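Local coordinates for protein choline kinase (Streptococcus pneumoniae, PDB 4R78) that probably phosphorylates choline at the expense of ATP, as a choline kinase with a protein kinase-like fold, and binds AMP in its nucleotide pocket, at residues F126-A130 with T243-Y248; I136-E142 with R190-H194. One frame throughout, in Å; residues are numbered along the deposited sequence.

Interaction 1. Residues F126-A130 with T243-Y248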
ATOM      1  N   PHE A 126      -2.675 -15.155 -11.775  1.00 18.71           N
ATOM      2  CA  PHE A 126      -3.655 -15.500 -10.737  1.00 18.95           C
ATOM      3  C   PHE A 126      -3.267 -16.791 -10.022  1.00 19.40           C
ATOM      4  O   PHE A 126      -3.528 -16.943  -8.827  1.00 19.37           O
ATOM      5  CB  PHE A 126      -5.055 -15.659 -11.342  1.00 18.90           C
ATOM      6  CG  PHE A 126      -5.738 -14.358 -11.694  1.00 18.57           C
ATOM      7  CD1 PHE A 126      -5.043 -13.149 -11.710  1.00 18.01           C
ATOM      8  CD2 PHE A 126      -7.087 -14.355 -12.052  1.00 17.91           C
ATOM      9  CE1 PHE A 126      -5.686 -11.958 -12.050  1.00 18.14           C
ATOM     10  CE2 PHE A 126      -7.734 -13.172 -12.397  1.00 18.32           C
ATOM     11  CZ  PHE A 126      -7.033 -11.974 -12.396  1.00 18.05           C
ATOM     12  N   ASP A 127      -2.643 -17.714 -10.757  1.00 19.80           N
ATOM     13  CA  ASP A 127      -2.204 -18.989 -10.187  1.00 20.41           C
ATOM     14  C   ASP A 127      -1.203 -18.812  -9.041  1.00 20.21           C
ATOM     15  O   ASP A 127      -1.105 -19.672  -8.162  1.00 20.55           O
ATOM     16  CB  ASP A 127      -1.647 -19.926 -11.277  1.00 20.91           C
ATOM     17  CG  ASP A 127      -0.369 -19.399 -11.923  1.00 22.49           C
ATOM     18  OD1 ASP A 127      -0.211 -18.168 -12.055  1.00 24.61           O
ATOM     19  OD2 ASP A 127       0.482 -20.230 -12.312  1.00 25.72           O
ATOM     20  N   LYS A 128      -0.477 -17.695  -9.057  1.00 20.10           N
ATOM     21  CA  LYS A 128       0.465 -17.346  -7.992  1.00 19.91           C
ATOM     22  C   LYS A 128      -0.127 -16.351  -6.996  1.00 19.38           C
ATOM     23  O   LYS A 128       0.115 -16.452  -5.792  1.00 19.42           O
ATOM     24  CB  LYS A 128       1.749 -16.739  -8.571  1.00 20.43           C
ATOM     25  CG  LYS A 128       2.632 -17.692  -9.354  1.00 22.32           C
ATOM     26  CD  LYS A 128       3.903 -16.977  -9.792  1.00 24.74           C
ATOM     27  CE  LYS A 128       4.863 -17.907 -10.519  1.00 26.69           C
ATOM     28  NZ  LYS A 128       6.119 -17.191 -10.900  1.00 28.33           N
ATOM     29  N   ILE A 129      -0.889 -15.381  -7.497  1.00 18.55           N
ATOM     30  CA  ILE A 129      -1.332 -14.264  -6.658  1.00 17.98           C
ATOM     31  C   ILE A 129      -2.481 -14.629  -5.722  1.00 17.41           C
ATOM     32  O   ILE A 129      -2.520 -14.160  -4.582  1.00 16.99           O
ATOM     33  CB  ILE A 129      -1.608 -12.986  -7.486  1.00 17.98           C
ATOM     34  CG1 ILE A 129      -0.293 -12.507  -8.110  1.00 18.91           C
ATOM     35  CG2 ILE A 129      -2.188 -11.870  -6.612  1.00 17.69           C
ATOM     36  CD1 ILE A 129      -0.452 -11.666  -9.338  1.00 20.62           C
ATOM     37  N   ALA A 130      -3.409 -15.467  -6.182  1.00 16.88           N
ATOM     38  CA  ALA A 130      -4.493 -15.912  -5.298  1.00 16.72           C
ATOM     39  C   ALA A 130      -3.961 -16.654  -4.060  1.00 16.74           C
ATOM     40  O   ALA A 130      -4.354 -16.322  -2.943  1.00 16.56           O
ATOM     41  CB  ALA A 130      -5.543 -16.735  -6.052  1.00 16.88           C
ATOM     42  N   THR A 243     -13.068 -14.711 -11.808  1.00 16.71           N
ATOM     43  CA  THR A 243     -12.051 -15.750 -11.917  1.00 16.76           C
ATOM     44  C   THR A 243     -11.106 -15.701 -10.718  1.00 16.27           C
ATOM     45  O   THR A 243     -10.804 -16.736 -10.128  1.00 16.41           O
ATOM     46  CB  THR A 243     -11.274 -15.650 -13.254  1.00 17.08           C
ATOM     47  OG1 THR A 243     -12.198 -15.773 -14.343  1.00 18.04           O
ATOM     48  CG2 THR A 243     -10.221 -16.742 -13.370  1.00 17.77           C
ATOM     49  N   PHE A 244     -10.656 -14.504 -10.345  1.00 15.60           N
ATOM     50  CA  PHE A 244      -9.776 -14.382  -9.193  1.00 15.13           C
ATOM     51  C   PHE A 244     -10.453 -14.849  -7.909  1.00 15.20           C
ATOM     52  O   PHE A 244      -9.849 -15.574  -7.120  1.00 14.94           O
ATOM     53  CB  PHE A 244      -9.235 -12.962  -9.017  1.00 14.82           C
ATOM     54  CG  PHE A 244      -8.118 -12.880  -8.016  1.00 13.83           C
ATOM     55  CD1 PHE A 244      -6.790 -13.009  -8.426  1.00 13.93           C
ATOM     56  CD2 PHE A 244      -8.388 -12.727  -6.654  1.00 12.94           C
ATOM     57  CE1 PHE A 244      -5.752 -12.967  -7.499  1.00 13.98           C
ATOM     58  CE2 PHE A 244      -7.350 -12.684  -5.720  1.00 12.47           C
ATOM     59  CZ  PHE A 244      -6.039 -12.801  -6.142  1.00 13.22           C
ATOM     60  N   LEU A 245     -11.698 -14.432  -7.705  1.00 15.14           N
ATOM     61  CA  LEU A 245     -12.448 -14.834  -6.517  1.00 15.59           C
ATOM     62  C   LEU A 245     -12.623 -16.347  -6.447  1.00 16.29           C
ATOM     63  O   LEU A 245     -12.515 -16.935  -5.372  1.00 16.44           O
ATOM     64  CB  LEU A 245     -13.796 -14.116  -6.444  1.00 15.46           C
ATOM     65  CG  LEU A 245     -13.748 -12.599  -6.222  1.00 15.46           C
ATOM     66  CD1 LEU A 245     -15.128 -11.976  -6.359  1.00 15.92           C
ATOM     67  CD2 LEU A 245     -13.129 -12.252  -4.873  1.00 15.61           C
ATOM     68  N   SER A 246     -12.870 -16.980  -7.594  1.00 16.82           N
ATOM     69  CA  SER A 246     -12.982 -18.437  -7.635  1.00 17.58           C
ATOM     70  C   SER A 246     -11.710 -19.125  -7.132  1.00 17.64           C
ATOM     71  O   SER A 246     -11.785 -20.089  -6.367  1.00 18.20           O
ATOM     72  CB  SER A 246     -13.336 -18.919  -9.040  1.00 17.51           C
ATOM     73  OG  SER A 246     -13.551 -20.317  -9.038  1.00 19.58           O
ATOM     74  N   HIS A 247     -10.553 -18.614  -7.558  1.00 17.70           N
ATOM     75  CA  HIS A 247      -9.249 -19.104  -7.109  1.00 17.71           C
ATOM     76  C   HIS A 247      -9.002 -18.822  -5.617  1.00 17.15           C
ATOM     77  O   HIS A 247      -8.485 -19.669  -4.890  1.00 17.04           O
ATOM     78  CB  HIS A 247      -8.132 -18.435  -7.920  1.00 18.48           C
ATOM     79  CG  HIS A 247      -7.971 -18.963  -9.312  1.00 20.13           C
ATOM     80  ND1 HIS A 247      -6.811 -19.570  -9.743  1.00 21.88           N
ATOM     81  CD2 HIS A 247      -8.806 -18.953 -10.376  1.00 21.24           C
ATOM     82  CE1 HIS A 247      -6.943 -19.922 -11.009  1.00 22.36           C
ATOM     83  NE2 HIS A 247      -8.146 -19.562 -11.417  1.00 21.95           N
ATOM     84  N   TYR A 248      -9.365 -17.619  -5.178  1.00 16.17           N
ATOM     85  CA  TYR A 248      -9.027 -17.140  -3.838  1.00 15.64           C
ATOM     86  C   TYR A 248      -9.939 -17.689  -2.737  1.00 15.66           C
ATOM     87  O   TYR A 248      -9.480 -17.968  -1.623  1.00 15.41           O
ATOM     88  CB  TYR A 248      -9.017 -15.605  -3.821  1.00 15.08           C
ATOM     89  CG  TYR A 248      -9.048 -14.998  -2.437  1.00 14.43           C
ATOM     90  CD1 TYR A 248      -7.865 -14.741  -1.738  1.00 14.36           C
ATOM     91  CD2 TYR A 248     -10.263 -14.702  -1.815  1.00 14.26           C
ATOM     92  CE1 TYR A 248      -7.894 -14.191  -0.464  1.00 14.73           C
ATOM     93  CE2 TYR A 248     -10.302 -14.156  -0.538  1.00 14.24           C
ATOM     94  CZ  TYR A 248      -9.115 -13.905   0.131  1.00 13.59           C
ATOM     95  OH  TYR A 248      -9.159 -13.356   1.387  1.00 14.71           O
TER
HETATM   96  O   HOH W   1      -4.859 -19.831  -8.090  1.00 31.71           O
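T243 meets F126, the first residue of helix 126-137: its methyl CG2 lies at the edge of the F126 ring, near the ring plane, while OG1 turns back to the carbonyl of Q239. F244 carries most of the contact. Its CG stands anti to the backbone N (chi1 -168°), which sends the ring between the two helices, and the CD1 edge points at the centre of the F126 face in a T-shaped stack with centroids 5.0 Å apart and planes at 88°. F244 CB adds an off-centre CH-pi contact to the same F126 ring. Farther round the F244 ring, CE1 lies 3.8 Å from I129 CG2, and A130 CB sits over one face. H247 packs CB against CB on A130 at 3.6 Å; its ND1 is 2.6 Å from a water that donates to F126 O, a polar bridge on the outer side of the pair. Y248 closes the contact, with its CB 4.3 Å from A130 CB where the backbones come nearest. Short A130 at this point fits the crossing of two packed helices, axes 9.4 Å apart at -54°, in the helical C-terminal lobe of a protein kinase-like fold.

Interaction 2. Residues I136-E142 with R190-H194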
ATOM      1  N   ILE A 136      -1.528 -14.530   3.316  1.00 15.78           N
ATOM      2  CA  ILE A 136      -1.580 -13.429   4.271  1.00 15.53           C
ATOM      3  C   ILE A 136      -2.872 -13.449   5.086  1.00 15.07           C
ATOM      4  O   ILE A 136      -2.834 -13.323   6.305  1.00 15.23           O
ATOM      5  CB  ILE A 136      -1.280 -12.029   3.642  1.00 16.14           C
ATOM      6  CG1 ILE A 136      -1.401 -10.913   4.689  1.00 16.35           C
ATOM      7  CG2 ILE A 136      -2.174 -11.738   2.462  1.00 16.59           C
ATOM      8  CD1 ILE A 136      -0.415 -11.014   5.844  1.00 17.56           C
ATOM      9  N   HIS A 137      -4.008 -13.655   4.424  1.00 14.63           N
ATOM     10  CA  HIS A 137      -5.287 -13.580   5.125  1.00 14.39           C
ATOM     11  C   HIS A 137      -5.554 -14.725   6.097  1.00 14.58           C
ATOM     12  O   HIS A 137      -6.331 -14.557   7.036  1.00 15.44           O
ATOM     13  CB  HIS A 137      -6.450 -13.398   4.149  1.00 13.99           C
ATOM     14  CG  HIS A 137      -6.352 -12.140   3.345  1.00 13.49           C
ATOM     15  ND1 HIS A 137      -6.977 -11.982   2.129  1.00 13.46           N
ATOM     16  CD2 HIS A 137      -5.673 -10.990   3.572  1.00 13.15           C
ATOM     17  CE1 HIS A 137      -6.706 -10.781   1.649  1.00 13.09           C
ATOM     18  NE2 HIS A 137      -5.916 -10.160   2.507  1.00 13.07           N
ATOM     19  N   THR A 138      -4.893 -15.862   5.885  1.00 14.83           N
ATOM     20  CA  THR A 138      -5.033 -17.019   6.775  1.00 14.90           C
ATOM     21  C   THR A 138      -3.800 -17.230   7.663  1.00 15.01           C
ATOM     22  O   THR A 138      -3.641 -18.295   8.266  1.00 15.22           O
ATOM     23  CB  THR A 138      -5.291 -18.319   5.983  1.00 14.72           C
ATOM     24  OG1 THR A 138      -4.134 -18.641   5.202  1.00 15.58           O
ATOM     25  CG2 THR A 138      -6.513 -18.184   5.073  1.00 15.14           C
ATOM     26  N   SER A 139      -2.934 -16.223   7.741  1.00 14.83           N
ATOM     27  CA  SER A 139      -1.667 -16.346   8.476  1.00 14.97           C
ATOM     28  C   SER A 139      -1.851 -16.528   9.982  1.00 15.39           C
ATOM     29  O   SER A 139      -0.938 -17.010  10.659  1.00 15.58           O
ATOM     30  CB  SER A 139      -0.787 -15.121   8.228  1.00 14.80           C
ATOM     31  OG  SER A 139      -1.275 -13.996   8.944  1.00 14.71           O
ATOM     32  N   ALA A 140      -3.027 -16.145  10.481  1.00 15.49           N
ATOM     33  CA  ALA A 140      -3.348 -16.094  11.915  1.00 15.62           C
ATOM     34  C   ALA A 140      -2.467 -15.113  12.694  1.00 15.77           C
ATOM     35  O   ALA A 140      -2.504 -15.079  13.927  1.00 16.33           O
ATOM     36  CB  ALA A 140      -3.304 -17.496  12.550  1.00 15.86           C
ATOM     37  N   LYS A 141      -1.691 -14.304  11.971  1.00 15.34           N
ATOM     38  CA  LYS A 141      -0.798 -13.341  12.606  1.00 15.57           C
ATOM     39  C   LYS A 141      -1.573 -12.124  13.078  1.00 15.46           C
ATOM     40  O   LYS A 141      -2.471 -11.637  12.380  1.00 15.63           O
ATOM     41  CB  LYS A 141       0.335 -12.938  11.657  1.00 15.46           C
ATOM     42  CG  LYS A 141       1.272 -14.089  11.330  1.00 16.61           C
ATOM     43  CD  LYS A 141       2.320 -13.717  10.303  1.00 17.66           C
ATOM     44  CE  LYS A 141       3.320 -14.860  10.120  1.00 17.69           C
ATOM     45  NZ  LYS A 141       4.227 -15.077  11.290  1.00 18.36           N
ATOM     46  N   GLU A 142      -1.228 -11.654  14.274  1.00 15.37           N
ATOM     47  CA  GLU A 142      -1.855 -10.487  14.867  1.00 15.89           C
ATOM     48  C   GLU A 142      -0.955  -9.273  14.666  1.00 15.44           C
ATOM     49  O   GLU A 142      -0.070  -8.985  15.479  1.00 15.74           O
ATOM     50  CB  GLU A 142      -2.137 -10.732  16.353  1.00 16.15           C
ATOM     51  CG  GLU A 142      -3.197 -11.804  16.620  1.00 18.64           C
ATOM     52  CD  GLU A 142      -4.613 -11.342  16.303  1.00 22.22           C
ATOM     53  OE1 GLU A 142      -4.909 -10.138  16.480  1.00 23.89           O
ATOM     54  OE2 GLU A 142      -5.431 -12.189  15.881  1.00 24.40           O
ATOM     55  N   ARG A 190     -11.650  -9.368  10.869  1.00 18.72           N
ATOM     56  CA  ARG A 190     -10.395  -8.821  11.357  1.00 18.24           C
ATOM     57  C   ARG A 190      -9.254  -9.808  11.118  1.00 17.44           C
ATOM     58  O   ARG A 190      -9.088 -10.785  11.858  1.00 17.89           O
ATOM     59  CB  ARG A 190     -10.526  -8.472  12.839  1.00 18.70           C
ATOM     60  CG  ARG A 190      -9.298  -7.842  13.441  1.00 19.99           C
ATOM     61  CD  ARG A 190      -9.507  -7.525  14.912  1.00 22.57           C
ATOM     62  NE  ARG A 190      -8.249  -7.145  15.546  1.00 23.92           N
ATOM     63  CZ  ARG A 190      -7.375  -8.003  16.066  1.00 23.62           C
ATOM     64  NH1 ARG A 190      -7.611  -9.311  16.048  1.00 24.71           N
ATOM     65  NH2 ARG A 190      -6.256  -7.549  16.611  1.00 24.70           N
ATOM     66  N   LYS A 191      -8.481  -9.545  10.067  1.00 16.41           N
ATOM     67  CA  LYS A 191      -7.380 -10.418   9.663  1.00 15.58           C
ATOM     68  C   LYS A 191      -6.177  -9.580   9.245  1.00 14.83           C
ATOM     69  O   LYS A 191      -6.314  -8.401   8.909  1.00 14.57           O
ATOM     70  CB  LYS A 191      -7.800 -11.318   8.493  1.00 16.06           C
ATOM     71  CG  LYS A 191      -9.042 -12.181   8.739  1.00 16.37           C
ATOM     72  CD  LYS A 191      -8.740 -13.399   9.587  1.00 18.17           C
ATOM     73  CE  LYS A 191      -9.979 -14.273   9.737  1.00 20.14           C
ATOM     74  NZ  LYS A 191      -9.766 -15.368  10.719  1.00 21.76           N
ATOM     75  N   SER A 192      -4.997 -10.198   9.260  1.00 13.97           N
ATOM     76  CA  SER A 192      -3.791  -9.556   8.751  1.00 13.47           C
ATOM     77  C   SER A 192      -3.949  -9.226   7.266  1.00 13.20           C
ATOM     78  O   SER A 192      -4.203 -10.116   6.450  1.00 12.92           O
ATOM     79  CB  SER A 192      -2.588 -10.471   8.974  1.00 13.47           C
ATOM     80  OG  SER A 192      -2.830 -11.762   8.446  1.00 14.04           O
ATOM     81  N   CYS A 193      -3.823  -7.938   6.934  1.00 12.71           N
ATOM     82  CA  CYS A 193      -3.964  -7.451   5.551  1.00 13.10           C
ATOM     83  C   CYS A 193      -2.764  -6.617   5.117  1.00 12.91           C
ATOM     84  O   CYS A 193      -2.093  -6.003   5.950  1.00 12.99           O
ATOM     85  CB  CYS A 193      -5.220  -6.589   5.401  1.00 13.08           C
ATOM     86  SG  CYS A 193      -6.805  -7.451   5.577  1.00 13.86           S
ATOM     87  N   HIS A 194      -2.517  -6.588   3.808  1.00 12.90           N
ATOM     88  CA  HIS A 194      -1.468  -5.755   3.220  1.00 12.95           C
ATOM     89  C   HIS A 194      -1.893  -4.292   3.146  1.00 13.22           C
ATOM     90  O   HIS A 194      -1.093  -3.400   3.437  1.00 13.34           O
ATOM     91  CB  HIS A 194      -1.095  -6.268   1.828  1.00 12.75           C
ATOM     92  CG  HIS A 194       0.000  -5.492   1.170  1.00 12.78           C
ATOM     93  ND1 HIS A 194      -0.203  -4.256   0.593  1.00 12.95           N
ATOM     94  CD2 HIS A 194       1.312  -5.779   0.991  1.00 13.75           C
ATOM     95  CE1 HIS A 194       0.937  -3.811   0.098  1.00 13.19           C
ATOM     96  NE2 HIS A 194       1.871  -4.720   0.320  1.00 13.67           N
TER
HETATM   97  O   HOH W   2      -4.762 -12.574  11.156  1.00 15.33           O
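A serine-centred polar contact, S192 on I136, joins the C-terminal end of helix 126-137 and the turn after it to the short strand 191-193, which runs into an H194-x-D196 sequence consistent with the catalytic loop of the protein kinase-like fold. S192 OG donates to I136 O at 2.6 Å, from 30° outside the carbonyl plane. S139 N reaches the same oxygen from the opposite face, so a carbonyl at the helix end is gripped by two donors. S139 OG lies 2.8 Å from S192 OG; it accepts from K141 N, forming an ST turn that holds the hydroxyl near the strand. I136 CD1 packs beside S192 OG. Next to it, the H137 ring presents CD2 edge-on, in plane, to S192 O at 3.3 Å, while its ring nitrogens are taken by Y248 OH (ND1) and D226 (NE2). A water links K141 O to S192 N. At the exposed end, R190 runs extended from CG to NE, and E142 bends at chi2 (-73°) to meet it in a salt bridge; R190 NE has a second acid partner in E146. Two R190 nitrogens converge end-on upon E142 OE1, each at 2.9 Å: NH1 meets its syn lone pair, NH2 comes nearly along its C-O axis.

How the interactions relate
Both contacts use helix 126-137: interaction 1 packs its first turn against helix 238-248, and interaction 2 ties its last turn to strand 191-193. Their centres are about 17 Å apart, yet they touch directly, because Y248 OH of interaction 1 lies 2.7 Å from H137 ND1 of interaction 2, a probable hydrogen bond. H137 thus joins Y248 through one ring nitrogen and D226 through the other, and D226 OD2 also accepts from H194 N. Interaction 1 stands back from the nucleotide, the I129 side chain being about 13 Å from the bound AMP. From interaction 2, H194 NE2 reaches the carbonyl of I213, an AMP-pocket residue.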